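Local coordinates for protein DTDP-4-dehydrorhamnose reductase, rfbD ortholog (Clostridium acetobutylicum, PDB 1VL0) that probably reduces dTDP-6-deoxy-L-lyxo-4-hexulose to dTDP-L-rhamnose and binds NADH, at residues A[55-69]-A[96-110]. Sequence-based numbering, arbitrary orientation.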
ATOM      1  N   VAL A  55      -5.395 -10.914  21.739  1.00 33.86           N
ATOM      2  CA  VAL A  55      -4.385  -9.903  21.432  1.00 32.79           C
ATOM      3  C   VAL A  55      -4.825  -8.470  21.814  1.00 33.34           C
ATOM      4  O   VAL A  55      -4.058  -7.728  22.463  1.00 33.46           O
ATOM      5  CB  VAL A  55      -3.982  -9.955  19.999  1.00 34.20           C
ATOM      6  CG1 VAL A  55      -3.102  -8.774  19.677  1.00 35.40           C
ATOM      7  CG2 VAL A  55      -3.239 -11.234  19.718  1.00 33.00           C
ATOM      8  N   ASN A  56      -6.057  -8.098  21.462  1.00 34.95           N
ATOM      9  CA  ASN A  56      -6.588  -6.782  21.821  1.00 35.95           C
ATOM     10  C   ASN A  56      -6.595  -6.546  23.319  1.00 37.12           C
ATOM     11  O   ASN A  56      -6.180  -5.505  23.784  1.00 36.73           O
ATOM     12  CB  ASN A  56      -8.007  -6.544  21.260  1.00 34.10           C
ATOM     13  CG  ASN A  56      -8.057  -6.546  19.735  1.00 39.06           C
ATOM     14  OD1 ASN A  56      -7.037  -6.488  19.055  1.00 36.83           O
ATOM     15  ND2 ASN A  56      -9.264  -6.642  19.194  1.00 34.39           N
ATOM     16  N   LYS A  57      -7.081  -7.524  24.062  1.00 39.89           N
ATOM     17  CA  LYS A  57      -7.159  -7.412  25.509  1.00 39.67           C
ATOM     18  C   LYS A  57      -5.785  -7.236  26.137  1.00 37.56           C
ATOM     19  O   LYS A  57      -5.598  -6.432  27.027  1.00 35.82           O
ATOM     20  CB  LYS A  57      -7.820  -8.664  26.088  1.00 42.14           C
ATOM     21  CG  LYS A  57      -8.165  -8.536  27.572  1.00 48.75           C
ATOM     22  CD  LYS A  57      -8.062  -9.863  28.298  1.00 62.50           C
ATOM     23  CE  LYS A  57      -9.281 -10.718  28.088  1.00 70.13           C
ATOM     24  NZ  LYS A  57     -10.275 -10.468  29.170  1.00 82.96           N
ATOM     25  N   PHE A  58      -4.833  -8.020  25.678  1.00 36.61           N
ATOM     26  CA  PHE A  58      -3.464  -7.984  26.197  1.00 37.76           C
ATOM     27  C   PHE A  58      -2.866  -6.585  26.008  1.00 36.74           C
ATOM     28  O   PHE A  58      -2.349  -5.969  26.943  1.00 36.06           O
ATOM     29  CB  PHE A  58      -2.614  -9.032  25.466  1.00 39.10           C
ATOM     30  CG  PHE A  58      -1.283  -9.284  26.099  1.00 41.79           C
ATOM     31  CD1 PHE A  58      -0.211  -8.424  25.846  1.00 42.96           C
ATOM     32  CD2 PHE A  58      -1.092 -10.385  26.952  1.00 40.16           C
ATOM     33  CE1 PHE A  58       1.028  -8.647  26.413  1.00 42.65           C
ATOM     34  CE2 PHE A  58       0.146 -10.620  27.516  1.00 45.62           C
ATOM     35  CZ  PHE A  58       1.207  -9.753  27.251  1.00 40.92           C
ATOM     36  N   PHE A  59      -2.950  -6.076  24.784  1.00 36.35           N
ATOM     37  CA  PHE A  59      -2.429  -4.723  24.521  1.00 34.88           C
ATOM     38  C   PHE A  59      -3.139  -3.632  25.319  1.00 35.21           C
ATOM     39  O   PHE A  59      -2.511  -2.709  25.810  1.00 37.41           O
ATOM     40  CB  PHE A  59      -2.529  -4.416  23.050  1.00 34.14           C
ATOM     41  CG  PHE A  59      -1.355  -4.926  22.254  1.00 30.52           C
ATOM     42  CD1 PHE A  59      -1.182  -6.278  22.032  1.00 33.05           C
ATOM     43  CD2 PHE A  59      -0.415  -4.052  21.744  1.00 33.96           C
ATOM     44  CE1 PHE A  59      -0.090  -6.742  21.245  1.00 37.33           C
ATOM     45  CE2 PHE A  59       0.685  -4.512  21.041  1.00 34.11           C
ATOM     46  CZ  PHE A  59       0.830  -5.853  20.783  1.00 30.76           C
ATOM     47  N   ASN A  60      -4.459  -3.732  25.433  1.00 35.94           N
ATOM     48  CA  ASN A  60      -5.228  -2.723  26.163  1.00 39.57           C
ATOM     49  C   ASN A  60      -4.872  -2.710  27.650  1.00 40.01           C
ATOM     50  O   ASN A  60      -4.886  -1.644  28.248  1.00 43.02           O
ATOM     51  CB  ASN A  60      -6.735  -2.909  25.981  1.00 40.24           C
ATOM     52  CG  ASN A  60      -7.198  -2.633  24.545  1.00 44.14           C
ATOM     53  OD1 ASN A  60      -6.506  -2.007  23.757  1.00 44.22           O
ATOM     54  ND2 ASN A  60      -8.393  -3.089  24.221  1.00 38.57           N
ATOM     55  N   GLU A  61      -4.526  -3.872  28.202  1.00 40.94           N
ATOM     56  CA  GLU A  61      -4.161  -3.999  29.624  1.00 46.20           C
ATOM     57  C   GLU A  61      -2.689  -3.663  29.863  1.00 44.48           C
ATOM     58  O   GLU A  61      -2.375  -2.910  30.791  1.00 45.04           O
ATOM     59  CB  GLU A  61      -4.498  -5.415  30.151  1.00 47.18           C
ATOM     60  CG  GLU A  61      -6.010  -5.689  30.124  1.00 56.28           C
ATOM     61  CD  GLU A  61      -6.455  -7.085  30.620  1.00 58.06           C
ATOM     62  OE1 GLU A  61      -5.619  -8.026  30.737  1.00 71.27           O
ATOM     63  OE2 GLU A  61      -7.683  -7.232  30.862  1.00 67.43           O
ATOM     64  N   LYS A  62      -1.791  -4.189  29.024  1.00 41.96           N
ATOM     65  CA  LYS A  62      -0.358  -4.005  29.233  1.00 42.48           C
ATOM     66  C   LYS A  62       0.193  -2.699  28.660  1.00 42.97           C
ATOM     67  O   LYS A  62       1.227  -2.210  29.112  1.00 42.56           O
ATOM     68  CB  LYS A  62       0.441  -5.177  28.654  1.00 43.26           C
ATOM     69  CG  LYS A  62       0.660  -6.335  29.617  1.00 49.54           C
ATOM     70  CD  LYS A  62      -0.591  -7.135  29.845  1.00 52.85           C
ATOM     71  CE  LYS A  62      -0.315  -8.352  30.751  1.00 57.28           C
ATOM     72  NZ  LYS A  62      -1.607  -8.917  31.276  1.00 61.25           N
ATOM     73  N   LYS A  63      -0.445  -2.187  27.610  1.00 43.24           N
ATOM     74  CA  LYS A  63       0.002  -0.980  26.929  1.00 42.71           C
ATOM     75  C   LYS A  63       1.520  -0.909  26.626  1.00 40.52           C
ATOM     76  O   LYS A  63       2.209   0.044  26.997  1.00 37.53           O
ATOM     77  CB  LYS A  63      -0.485   0.239  27.714  1.00 43.82           C
ATOM     78  CG  LYS A  63      -2.002   0.150  27.913  1.00 48.88           C
ATOM     79  CD  LYS A  63      -2.697   1.485  28.139  1.00 56.39           C
ATOM     80  CE  LYS A  63      -2.853   1.817  29.597  1.00 71.85           C
ATOM     81  NZ  LYS A  63      -3.507   0.736  30.400  1.00 80.40           N
ATOM     82  N   PRO A  64       2.054  -1.881  25.901  1.00 38.53           N
ATOM     83  CA  PRO A  64       3.468  -1.798  25.522  1.00 37.94           C
ATOM     84  C   PRO A  64       3.736  -0.574  24.657  1.00 36.59           C
ATOM     85  O   PRO A  64       2.800   0.024  24.102  1.00 36.61           O
ATOM     86  CB  PRO A  64       3.698  -3.093  24.723  1.00 38.05           C
ATOM     87  CG  PRO A  64       2.339  -3.454  24.208  1.00 41.02           C
ATOM     88  CD  PRO A  64       1.377  -3.051  25.321  1.00 38.71           C
ATOM     89  N   ASN A  65       4.998  -0.180  24.563  1.00 34.10           N
ATOM     90  CA  ASN A  65       5.402   0.899  23.657  1.00 34.83           C
ATOM     91  C   ASN A  65       5.853   0.349  22.292  1.00 34.93           C
ATOM     92  O   ASN A  65       5.846   1.060  21.293  1.00 32.22           O
ATOM     93  CB  ASN A  65       6.556   1.671  24.273  1.00 37.34           C
ATOM     94  CG  ASN A  65       6.180   2.289  25.550  1.00 41.71           C
ATOM     95  OD1 ASN A  65       6.535   1.811  26.628  1.00 42.44           O
ATOM     96  ND2 ASN A  65       5.334   3.288  25.449  1.00 38.31           N
ATOM     97  N   VAL A  66       6.300  -0.907  22.298  1.00 35.20           N
ATOM     98  CA  VAL A  66       6.842  -1.588  21.095  1.00 36.66           C
ATOM     99  C   VAL A  66       6.464  -3.021  21.238  1.00 35.71           C
ATOM    100  O   VAL A  66       6.496  -3.559  22.363  1.00 35.06           O
ATOM    101  CB  VAL A  66       8.381  -1.601  21.013  1.00 37.77           C
ATOM    102  CG1 VAL A  66       8.831  -2.087  19.592  1.00 41.62           C
ATOM    103  CG2 VAL A  66       8.968  -0.255  21.358  1.00 46.29           C
ATOM    104  N   VAL A  67       6.065  -3.633  20.122  1.00 33.99           N
ATOM    105  CA  VAL A  67       5.962  -5.061  20.031  1.00 32.53           C
ATOM    106  C   VAL A  67       6.975  -5.485  18.992  1.00 33.19           C
ATOM    107  O   VAL A  67       7.065  -4.902  17.904  1.00 32.95           O
ATOM    108  CB  VAL A  67       4.509  -5.574  19.692  1.00 35.74           C
ATOM    109  CG1 VAL A  67       3.959  -4.979  18.410  1.00 36.60           C
ATOM    110  CG2 VAL A  67       4.455  -7.135  19.593  1.00 32.86           C
ATOM    111  N   ILE A  68       7.764  -6.494  19.346  1.00 31.63           N
ATOM    112  CA  ILE A  68       8.637  -7.174  18.424  1.00 32.14           C
ATOM    113  C   ILE A  68       8.097  -8.562  18.174  1.00 32.24           C
ATOM    114  O   ILE A  68       8.058  -9.398  19.062  1.00 32.40           O
ATOM    115  CB  ILE A  68      10.080  -7.263  18.951  1.00 32.24           C
ATOM    116  CG1 ILE A  68      10.593  -5.873  19.282  1.00 31.71           C
ATOM    117  CG2 ILE A  68      11.020  -7.815  17.913  1.00 31.27           C
ATOM    118  CD1 ILE A  68      11.928  -5.832  20.006  1.00 36.09           C
ATOM    119  N   ASN A  69       7.725  -8.826  16.926  1.00 30.66           N
ATOM    120  CA  ASN A  69       7.130 -10.112  16.633  1.00 32.87           C
ATOM    121  C   ASN A  69       8.138 -11.092  16.050  1.00 34.90           C
ATOM    122  O   ASN A  69       8.528 -10.972  14.870  1.00 35.09           O
ATOM    123  CB  ASN A  69       5.970  -9.980  15.674  1.00 33.82           C
ATOM    124  CG  ASN A  69       5.335 -11.297  15.399  1.00 36.20           C
ATOM    125  OD1 ASN A  69       5.299 -12.157  16.280  1.00 32.34           O
ATOM    126  ND2 ASN A  69       4.800 -11.465  14.218  1.00 31.64           N
ATOM    127  N   ASN A  96      -2.978  -8.829  13.639  1.00 32.36           N
ATOM    128  CA  ASN A  96      -3.560  -8.637  14.959  1.00 31.72           C
ATOM    129  C   ASN A  96      -2.674  -7.750  15.825  1.00 30.71           C
ATOM    130  O   ASN A  96      -3.175  -6.871  16.579  1.00 32.45           O
ATOM    131  CB  ASN A  96      -3.823  -9.985  15.672  1.00 34.20           C
ATOM    132  CG  ASN A  96      -4.964 -10.801  15.040  1.00 35.74           C
ATOM    133  OD1 ASN A  96      -5.813 -10.262  14.371  1.00 32.25           O
ATOM    134  ND2 ASN A  96      -4.994 -12.102  15.307  1.00 31.26           N
ATOM    135  N   LEU A  97      -1.370  -7.985  15.753  1.00 31.66           N
ATOM    136  CA  LEU A  97      -0.413  -7.250  16.577  1.00 31.60           C
ATOM    137  C   LEU A  97      -0.238  -5.814  16.134  1.00 31.40           C
ATOM    138  O   LEU A  97      -0.124  -4.894  16.960  1.00 30.69           O
ATOM    139  CB  LEU A  97       0.940  -7.976  16.551  1.00 31.25           C
ATOM    140  CG  LEU A  97       0.982  -9.386  17.155  1.00 35.41           C
ATOM    141  CD1 LEU A  97       2.326 -10.020  16.842  1.00 32.58           C
ATOM    142  CD2 LEU A  97       0.782  -9.366  18.680  1.00 31.74           C
ATOM    143  N   ALA A  98      -0.228  -5.611  14.827  1.00 30.48           N
ATOM    144  CA  ALA A  98      -0.084  -4.279  14.252  1.00 31.04           C
ATOM    145  C   ALA A  98      -1.243  -3.350  14.620  1.00 29.62           C
ATOM    146  O   ALA A  98      -1.021  -2.190  15.057  1.00 33.84           O
ATOM    147  CB  ALA A  98       0.102  -4.366  12.738  1.00 30.61           C
ATOM    148  N   ALA A  99      -2.471  -3.862  14.510  1.00 29.07           N
ATOM    149  CA  ALA A  99      -3.661  -3.095  14.832  1.00 29.68           C
ATOM    150  C   ALA A  99      -3.806  -2.853  16.329  1.00 30.56           C
ATOM    151  O   ALA A  99      -4.183  -1.757  16.730  1.00 31.65           O
ATOM    152  CB  ALA A  99      -4.885  -3.804  14.357  1.00 32.69           C
ATOM    153  N   ALA A 100      -3.510  -3.877  17.118  1.00 32.89           N
ATOM    154  CA  ALA A 100      -3.612  -3.778  18.585  1.00 33.33           C
ATOM    155  C   ALA A 100      -2.573  -2.774  19.057  1.00 32.91           C
ATOM    156  O   ALA A 100      -2.834  -1.981  19.909  1.00 34.04           O
ATOM    157  CB  ALA A 100      -3.399  -5.127  19.213  1.00 34.74           C
ATOM    158  N   ALA A 101      -1.369  -2.849  18.502  1.00 34.24           N
ATOM    159  CA  ALA A 101      -0.335  -1.848  18.751  1.00 33.13           C
ATOM    160  C   ALA A 101      -0.831  -0.454  18.423  1.00 33.24           C
ATOM    161  O   ALA A 101      -0.759   0.445  19.260  1.00 33.73           O
ATOM    162  CB  ALA A 101       0.948  -2.172  17.974  1.00 33.27           C
ATOM    163  N   TYR A 102      -1.300  -0.251  17.205  1.00 32.26           N
ATOM    164  CA  TYR A 102      -1.873   1.029  16.802  1.00 31.52           C
ATOM    165  C   TYR A 102      -2.881   1.619  17.788  1.00 33.36           C
ATOM    166  O   TYR A 102      -2.854   2.793  18.079  1.00 33.97           O
ATOM    167  CB  TYR A 102      -2.505   0.938  15.412  1.00 32.32           C
ATOM    168  CG  TYR A 102      -3.005   2.275  14.917  1.00 30.26           C
ATOM    169  CD1 TYR A 102      -2.133   3.209  14.402  1.00 28.67           C
ATOM    170  CD2 TYR A 102      -4.365   2.624  15.017  1.00 31.16           C
ATOM    171  CE1 TYR A 102      -2.585   4.452  13.970  1.00 33.67           C
ATOM    172  CE2 TYR A 102      -4.825   3.871  14.617  1.00 30.71           C
ATOM    173  CZ  TYR A 102      -3.928   4.789  14.086  1.00 32.85           C
ATOM    174  OH  TYR A 102      -4.320   6.036  13.654  1.00 34.05           O
ATOM    175  N   SER A 103      -3.762   0.780  18.303  1.00 33.66           N
ATOM    176  CA  SER A 103      -4.780   1.209  19.240  1.00 34.70           C
ATOM    177  C   SER A 103      -4.197   1.795  20.493  1.00 35.57           C
ATOM    178  O   SER A 103      -4.842   2.635  21.076  1.00 36.26           O
ATOM    179  CB  SER A 103      -5.719   0.048  19.585  1.00 34.50           C
ATOM    180  OG  SER A 103      -6.437  -0.307  18.389  1.00 44.43           O
ATOM    181  N   VAL A 104      -2.988   1.388  20.892  1.00 35.66           N
ATOM    182  CA  VAL A 104      -2.365   1.923  22.125  1.00 35.26           C
ATOM    183  C   VAL A 104      -1.165   2.853  21.848  1.00 35.64           C
ATOM    184  O   VAL A 104      -0.442   3.254  22.770  1.00 37.63           O
ATOM    185  CB  VAL A 104      -2.000   0.768  23.130  1.00 35.35           C
ATOM    186  CG1 VAL A 104      -3.264   0.037  23.513  1.00 36.88           C
ATOM    187  CG2 VAL A 104      -0.969  -0.237  22.532  1.00 33.99           C
ATOM    188  N   GLY A 105      -0.970   3.188  20.586  1.00 34.74           N
ATOM    189  CA  GLY A 105       0.119   4.063  20.156  1.00 35.62           C
ATOM    190  C   GLY A 105       1.474   3.380  20.063  1.00 36.58           C
ATOM    191  O   GLY A 105       2.507   4.085  20.000  1.00 37.95           O
ATOM    192  N   ALA A 106       1.490   2.040  19.999  1.00 33.99           N
ATOM    193  CA  ALA A 106       2.733   1.305  19.988  1.00 31.49           C
ATOM    194  C   ALA A 106       3.313   1.101  18.583  1.00 33.53           C
ATOM    195  O   ALA A 106       2.597   1.075  17.589  1.00 33.05           O
ATOM    196  CB  ALA A 106       2.578  -0.028  20.709  1.00 32.28           C
ATOM    197  N   GLU A 107       4.633   0.963  18.538  1.00 33.76           N
ATOM    198  CA  GLU A 107       5.410   0.647  17.303  1.00 34.38           C
ATOM    199  C   GLU A 107       5.392  -0.843  17.151  1.00 32.13           C
ATOM    200  O   GLU A 107       5.189  -1.556  18.113  1.00 32.15           O
ATOM    201  CB  GLU A 107       6.875   1.059  17.488  1.00 33.63           C
ATOM    202  CG  GLU A 107       7.124   2.532  17.822  1.00 41.14           C
ATOM    203  CD  GLU A 107       8.609   2.813  18.002  1.00 39.95           C
ATOM    204  OE1 GLU A 107       9.150   2.430  19.049  1.00 55.50           O
ATOM    205  OE2 GLU A 107       9.252   3.371  17.094  1.00 58.43           O
ATOM    206  N   ILE A 108       5.581  -1.327  15.943  1.00 32.44           N
ATOM    207  CA  ILE A 108       5.666  -2.732  15.738  1.00 30.25           C
ATOM    208  C   ILE A 108       6.884  -3.076  14.890  1.00 30.66           C
ATOM    209  O   ILE A 108       7.098  -2.477  13.824  1.00 30.68           O
ATOM    210  CB  ILE A 108       4.356  -3.331  15.125  1.00 31.86           C
ATOM    211  CG1 ILE A 108       4.582  -4.813  14.796  1.00 34.12           C
ATOM    212  CG2 ILE A 108       3.895  -2.600  13.848  1.00 31.35           C
ATOM    213  CD1 ILE A 108       3.392  -5.603  14.599  1.00 34.90           C
ATOM    214  N   VAL A 109       7.691  -4.036  15.369  1.00 30.45           N
ATOM    215  CA  VAL A 109       8.726  -4.640  14.545  1.00 30.52           C
ATOM    216  C   VAL A 109       8.197  -5.989  14.115  1.00 31.75           C
ATOM    217  O   VAL A 109       7.787  -6.800  14.913  1.00 30.82           O
ATOM    218  CB  VAL A 109      10.068  -4.857  15.250  1.00 30.16           C
ATOM    219  CG1 VAL A 109      11.071  -5.501  14.353  1.00 32.35           C
ATOM    220  CG2 VAL A 109      10.646  -3.533  15.738  1.00 32.62           C
ATOM    221  N   GLN A 110       8.238  -6.218  12.818  1.00 30.77           N
ATOM    222  CA  GLN A 110       7.839  -7.507  12.214  1.00 31.90           C
ATOM    223  C   GLN A 110       9.042  -8.134  11.477  1.00 32.41           C
ATOM    224  O   GLN A 110       9.601  -7.551  10.534  1.00 32.44           O
ATOM    225  CB  GLN A 110       6.740  -7.240  11.215  1.00 33.82           C
ATOM    226  CG  GLN A 110       6.426  -8.391  10.244  1.00 31.44           C
ATOM    227  CD  GLN A 110       5.896  -9.611  10.954  1.00 38.73           C
ATOM    228  OE1 GLN A 110       5.499  -9.558  12.133  1.00 36.31           O
ATOM    229  NE2 GLN A 110       5.870 -10.717  10.236  1.00 39.22           N
TER
HETATM  230  O   HOH W   1      -5.854  -6.912  16.788  1.00 43.85           O
HETATM  231  O   HOH W   2      -5.455  -3.008  21.305  1.00 43.02           O
HETATM  232  O   HOH W   3       4.111   4.319  23.047  1.00 49.67           O
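F59 of helix 55-62 is the knob of this contact: its ring drops into the hole formed by L97, A100, A101 and V104 on helix 96-104. The methyl of A100 sits over one ring face, 3.9 Å from CB to the F59 ring centroid, a CH-pi contact, while V104 CG2 meets the ring edge in plane. In V55, a chi1 of 172° swings CG1 opposite the backbone N and onto A100 CB at 3.7 Å. The axes of segments 55-62 and 96-104 approach to 9.1 Å at a crossing angle of -30°.

Beside the helix pair, strands 66-69 and 107-110 pair in parallel. V67 makes two of the backbone bonds, its N to E107 O (3.0 Å) and its O from V109 N (2.8 Å), and its CG1 packs on I108 CG1 on the helix-facing side. At the far end, the N69 amide gives ND2 to a lone pair of Q110 OE1 (2.9 Å); N69 OD1 is held by T18 and A71 N, and L97 crosses N69 at about a right angle, setting CD1 against the amide carbon CG.

The outer margin is looser and wetter. There one water joins N60 OD1 to A100 O, with V104 CG1 touching N60 OD1 at 3.8 Å.

Two neighbouring parallel strands with their helices packed on one face are characteristic of the Rossmann fold of extended short-chain dehydrogenases, and Q110 lies close to K141, which binds NADH.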